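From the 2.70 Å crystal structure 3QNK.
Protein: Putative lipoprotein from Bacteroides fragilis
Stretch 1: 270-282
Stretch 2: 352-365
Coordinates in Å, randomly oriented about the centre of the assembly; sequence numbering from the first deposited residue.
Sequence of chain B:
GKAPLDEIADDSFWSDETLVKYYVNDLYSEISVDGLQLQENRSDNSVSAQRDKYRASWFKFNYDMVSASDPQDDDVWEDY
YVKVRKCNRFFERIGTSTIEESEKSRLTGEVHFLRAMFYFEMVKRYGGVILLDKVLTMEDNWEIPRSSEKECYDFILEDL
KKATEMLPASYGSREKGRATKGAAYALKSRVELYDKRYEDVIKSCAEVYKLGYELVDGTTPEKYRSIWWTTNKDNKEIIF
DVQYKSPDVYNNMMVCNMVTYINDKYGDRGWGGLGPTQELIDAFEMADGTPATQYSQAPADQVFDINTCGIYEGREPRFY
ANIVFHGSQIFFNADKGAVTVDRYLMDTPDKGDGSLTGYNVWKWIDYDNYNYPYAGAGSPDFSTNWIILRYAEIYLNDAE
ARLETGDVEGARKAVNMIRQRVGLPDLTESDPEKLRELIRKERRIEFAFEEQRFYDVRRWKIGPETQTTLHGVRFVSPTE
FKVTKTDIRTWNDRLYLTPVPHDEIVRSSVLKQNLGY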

# COMPACT_ATOMS: atom_id res chain seq x y z
N GLY B 270 1.10 22.99 -12.29
CA GLY B 270 1.65 21.80 -12.96
C GLY B 270 3.00 21.32 -12.42
O GLY B 270 3.70 22.09 -11.74
N TRP B 271 3.35 20.04 -12.70
CA TRP B 271 4.61 19.43 -12.27
C TRP B 271 5.49 19.02 -13.46
O TRP B 271 6.56 18.45 -13.27
CB TRP B 271 4.39 18.21 -11.33
CG TRP B 271 3.48 18.46 -10.16
CD1 TRP B 271 2.22 17.96 -9.98
CD2 TRP B 271 3.74 19.30 -9.03
NE1 TRP B 271 1.67 18.45 -8.81
CE2 TRP B 271 2.59 19.27 -8.21
CE3 TRP B 271 4.83 20.10 -8.65
CZ2 TRP B 271 2.50 20.00 -7.01
CZ3 TRP B 271 4.75 20.82 -7.45
CH2 TRP B 271 3.60 20.75 -6.64
N GLY B 272 5.08 19.34 -14.67
CA GLY B 272 5.85 19.03 -15.88
C GLY B 272 5.66 17.60 -16.35
O GLY B 272 5.21 17.38 -17.47
N GLY B 273 5.97 16.65 -15.46
CA GLY B 273 5.82 15.23 -15.68
C GLY B 273 6.63 14.73 -16.84
O GLY B 273 7.83 14.97 -16.90
N LEU B 274 5.96 14.08 -17.79
CA LEU B 274 6.59 13.50 -18.98
C LEU B 274 7.31 14.57 -19.79
O LEU B 274 6.80 15.67 -19.96
CB LEU B 274 5.53 12.81 -19.87
CG LEU B 274 4.82 11.60 -19.28
CD1 LEU B 274 3.46 11.44 -19.88
CD2 LEU B 274 5.62 10.37 -19.44
N GLY B 275 8.49 14.23 -20.27
CA GLY B 275 9.32 15.11 -21.08
C GLY B 275 9.69 14.41 -22.37
O GLY B 275 10.71 13.71 -22.41
N PRO B 276 8.86 14.53 -23.43
CA PRO B 276 9.21 13.88 -24.71
C PRO B 276 10.68 14.18 -25.10
O PRO B 276 11.15 15.30 -24.89
CB PRO B 276 8.22 14.50 -25.70
CG PRO B 276 7.06 14.91 -24.88
CD PRO B 276 7.61 15.30 -23.54
N THR B 277 11.40 13.17 -25.61
CA THR B 277 12.82 13.30 -25.98
C THR B 277 13.01 13.81 -27.39
O THR B 277 12.12 13.71 -28.24
CB THR B 277 13.48 11.93 -25.91
OG1 THR B 277 12.64 11.04 -26.66
CG2 THR B 277 13.65 11.42 -24.50
N GLN B 278 14.21 14.26 -27.69
CA GLN B 278 14.51 14.68 -29.03
C GLN B 278 14.45 13.44 -29.96
O GLN B 278 14.00 13.56 -31.09
CB GLN B 278 15.86 15.40 -29.07
CG GLN B 278 16.12 16.17 -30.35
CD GLN B 278 14.94 17.02 -30.73
OE1 GLN B 278 14.37 17.74 -29.89
NE2 GLN B 278 14.50 16.87 -31.97
N GLU B 279 14.76 12.26 -29.42
CA GLU B 279 14.71 10.97 -30.16
C GLU B 279 13.28 10.65 -30.62
O GLU B 279 13.10 10.16 -31.74
CB GLU B 279 15.25 9.82 -29.32
CG GLU B 279 16.77 9.83 -29.28
CD GLU B 279 17.45 10.72 -28.25
OE1 GLU B 279 16.74 11.38 -27.47
OE2 GLU B 279 18.70 10.77 -28.27
N LEU B 280 12.29 10.95 -29.77
CA LEU B 280 10.90 10.77 -30.15
C LEU B 280 10.48 11.85 -31.14
O LEU B 280 9.81 11.54 -32.12
CB LEU B 280 9.96 10.76 -28.94
CG LEU B 280 8.47 10.70 -29.25
CD1 LEU B 280 8.07 9.40 -30.01
CD2 LEU B 280 7.67 10.88 -28.00
N ILE B 281 10.88 13.12 -30.89
CA ILE B 281 10.51 14.22 -31.78
C ILE B 281 11.03 13.91 -33.19
O ILE B 281 10.29 14.08 -34.17
CB ILE B 281 11.00 15.59 -31.20
CG1 ILE B 281 9.93 16.21 -30.28
CG2 ILE B 281 11.30 16.59 -32.31
CD1 ILE B 281 9.58 15.51 -29.08
N ASP B 282 12.27 13.38 -33.27
CA ASP B 282 12.92 13.03 -34.54
C ASP B 282 12.18 11.95 -35.31
O ASP B 282 12.30 11.89 -36.53
CB ASP B 282 14.36 12.55 -34.27
CG ASP B 282 15.38 13.66 -33.99
OD1 ASP B 282 15.05 14.86 -34.23
OD2 ASP B 282 16.52 13.33 -33.56
N GLY B 352 12.58 24.50 -11.27
CA GLY B 352 12.02 23.32 -10.63
C GLY B 352 10.73 22.89 -11.29
O GLY B 352 9.84 23.71 -11.50
N ASP B 353 10.66 21.61 -11.69
CA ASP B 353 9.53 20.98 -12.37
C ASP B 353 9.30 21.56 -13.81
O ASP B 353 8.27 21.29 -14.43
CB ASP B 353 8.24 21.01 -11.52
CG ASP B 353 8.43 20.50 -10.12
OD1 ASP B 353 9.07 19.41 -9.95
OD2 ASP B 353 7.94 21.17 -9.18
N GLY B 354 10.27 22.29 -14.34
CA GLY B 354 10.24 22.75 -15.72
C GLY B 354 10.71 21.59 -16.59
O GLY B 354 11.38 20.67 -16.10
N SER B 355 10.36 21.58 -17.86
CA SER B 355 10.75 20.46 -18.73
C SER B 355 12.29 20.43 -18.95
O SER B 355 12.91 21.45 -19.29
CB SER B 355 9.99 20.51 -20.05
OG SER B 355 10.60 19.68 -21.01
N LEU B 356 12.88 19.26 -18.74
CA LEU B 356 14.32 19.08 -18.92
C LEU B 356 14.66 18.81 -20.38
O LEU B 356 15.81 19.01 -20.80
CB LEU B 356 14.82 17.93 -18.04
CG LEU B 356 14.60 18.13 -16.54
CD1 LEU B 356 14.84 16.84 -15.80
CD2 LEU B 356 15.43 19.30 -15.98
N THR B 357 13.64 18.40 -21.18
CA THR B 357 13.83 18.08 -22.61
C THR B 357 13.46 19.20 -23.54
O THR B 357 13.89 19.15 -24.68
CB THR B 357 13.05 16.84 -23.00
OG1 THR B 357 11.64 17.14 -23.05
CG2 THR B 357 13.33 15.65 -22.08
N GLY B 358 12.63 20.15 -23.09
CA GLY B 358 12.11 21.25 -23.89
C GLY B 358 10.77 20.93 -24.49
O GLY B 358 10.27 21.67 -25.34
N TYR B 359 10.17 19.81 -24.02
CA TYR B 359 8.86 19.30 -24.46
C TYR B 359 8.05 18.82 -23.29
O TYR B 359 8.62 18.42 -22.27
CB TYR B 359 9.03 18.12 -25.46
CG TYR B 359 9.91 18.43 -26.64
CD1 TYR B 359 9.46 19.25 -27.67
CD2 TYR B 359 11.23 17.97 -26.69
CE1 TYR B 359 10.30 19.62 -28.73
CE2 TYR B 359 12.07 18.32 -27.75
CZ TYR B 359 11.60 19.13 -28.78
OH TYR B 359 12.39 19.51 -29.83
N ASN B 360 6.71 18.80 -23.47
CA ASN B 360 5.71 18.24 -22.54
C ASN B 360 4.73 17.46 -23.37
O ASN B 360 4.63 17.70 -24.58
CB ASN B 360 4.99 19.33 -21.73
CG ASN B 360 5.84 19.99 -20.70
OD1 ASN B 360 6.44 21.02 -20.96
ND2 ASN B 360 5.88 19.44 -19.50
N VAL B 361 4.00 16.53 -22.74
CA VAL B 361 2.99 15.73 -23.44
C VAL B 361 1.68 16.59 -23.67
O VAL B 361 1.37 17.51 -22.89
CB VAL B 361 2.70 14.42 -22.66
CG1 VAL B 361 2.00 14.72 -21.33
CG2 VAL B 361 1.87 13.46 -23.48
N TRP B 362 0.96 16.30 -24.77
CA TRP B 362 -0.39 16.82 -25.05
C TRP B 362 -1.39 15.59 -24.90
O TRP B 362 -1.77 15.23 -23.77
CB TRP B 362 -0.50 17.51 -26.43
CG TRP B 362 -1.71 18.37 -26.56
CD1 TRP B 362 -2.94 18.15 -26.01
CD2 TRP B 362 -1.80 19.63 -27.25
NE1 TRP B 362 -3.79 19.19 -26.31
CE2 TRP B 362 -3.12 20.11 -27.08
CE3 TRP B 362 -0.86 20.44 -27.93
CZ2 TRP B 362 -3.55 21.34 -27.62
CZ3 TRP B 362 -1.30 21.64 -28.48
CH2 TRP B 362 -2.63 22.07 -28.33
N LYS B 363 -1.73 14.93 -26.05
CA LYS B 363 -2.57 13.75 -26.18
C LYS B 363 -3.81 13.77 -25.25
O LYS B 363 -4.77 14.48 -25.52
CB LYS B 363 -1.74 12.46 -25.94
CG LYS B 363 -1.90 11.46 -27.08
CD LYS B 363 -1.68 10.06 -26.59
CE LYS B 363 -1.61 9.06 -27.72
NZ LYS B 363 -0.59 9.33 -28.76
N TRP B 364 -3.76 13.02 -24.13
CA TRP B 364 -4.85 12.89 -23.18
C TRP B 364 -4.98 14.10 -22.24
O TRP B 364 -5.88 14.09 -21.41
CB TRP B 364 -4.77 11.56 -22.41
CG TRP B 364 -3.37 11.12 -22.09
CD1 TRP B 364 -2.60 10.25 -22.80
CD2 TRP B 364 -2.53 11.64 -21.05
NE1 TRP B 364 -1.34 10.15 -22.23
CE2 TRP B 364 -1.27 11.00 -21.16
CE3 TRP B 364 -2.74 12.56 -20.01
CZ2 TRP B 364 -0.24 11.23 -20.25
CZ3 TRP B 364 -1.71 12.79 -19.11
CH2 TRP B 364 -0.47 12.13 -19.24
N ILE B 365 -4.14 15.15 -22.38
CA ILE B 365 -4.35 16.39 -21.62
C ILE B 365 -5.24 17.27 -22.52
O ILE B 365 -4.82 17.63 -23.62
CB ILE B 365 -3.09 17.12 -21.11
CG1 ILE B 365 -2.28 16.21 -20.17
CG2 ILE B 365 -3.50 18.41 -20.37
CD1 ILE B 365 -0.90 16.72 -19.80

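Two stretches of one chain, at least 78 residues apart in sequence wherever they touch, bury 666 Å² between them; no backbone-to-backbone hydrogen bond joins them, and side chains of stretch 2 supply the donors. The backbones come nearest at Trp271–Asp353 (CA to CA, 5.2 Å) and Gly275–Asn360 (CA to CA, 5.0 Å). Trp271 meets Asp353 edge-on: Trp271 CE3 lies 3.3 Å from Asp353 OD2, so the carboxylate faces the electropositive rim of the indole. Gly272, at positive phi, sets its CA 3.6 Å from Asp353 O; a CB here would clash with that carbonyl. Its own carbonyl accepts from the Asn360 amide, ND2 to Gly272 O 3.0 Å, because the Asn360 side chain starts away from stretch 1 but its end returns. Leu274 contributes an apolar contact, its CD1 lying 3.9 Å from Val361 CG1 and 3.7 Å from Trp364 CZ2, at the edge of that indole. Gly275 passes close enough for a CA-H...O contact, Gly275 CA to Tyr359 O 3.6 Å, and a CB would be tight against Thr357 CG2. Pro276 has no amide hydrogen to donate, but its carbonyl takes a short hydrogen bond from Thr357, OG1 to Pro276 O 2.6 Å, while its ring packs on Tyr359, Pro276 CD to Tyr359 CB 3.7 Å. Thr277 caps the following helix, its OG1 accepting from Leu280 N at 3.1 Å. One residue on, Gln278 OE1 accepts from Tyr359 OH at 2.7 Å; the amide's other end, Gln278 NE2, donates to Asp282 OD1 at 3.1 Å, tying the side chain back to its own helix. One turn further along the helix from Gln278, Ile281 points toward stretch 2 and lays CG1 over the Tyr359 ring face, 3.7 Å from the centroid and 13° off the normal, a CH-pi contact.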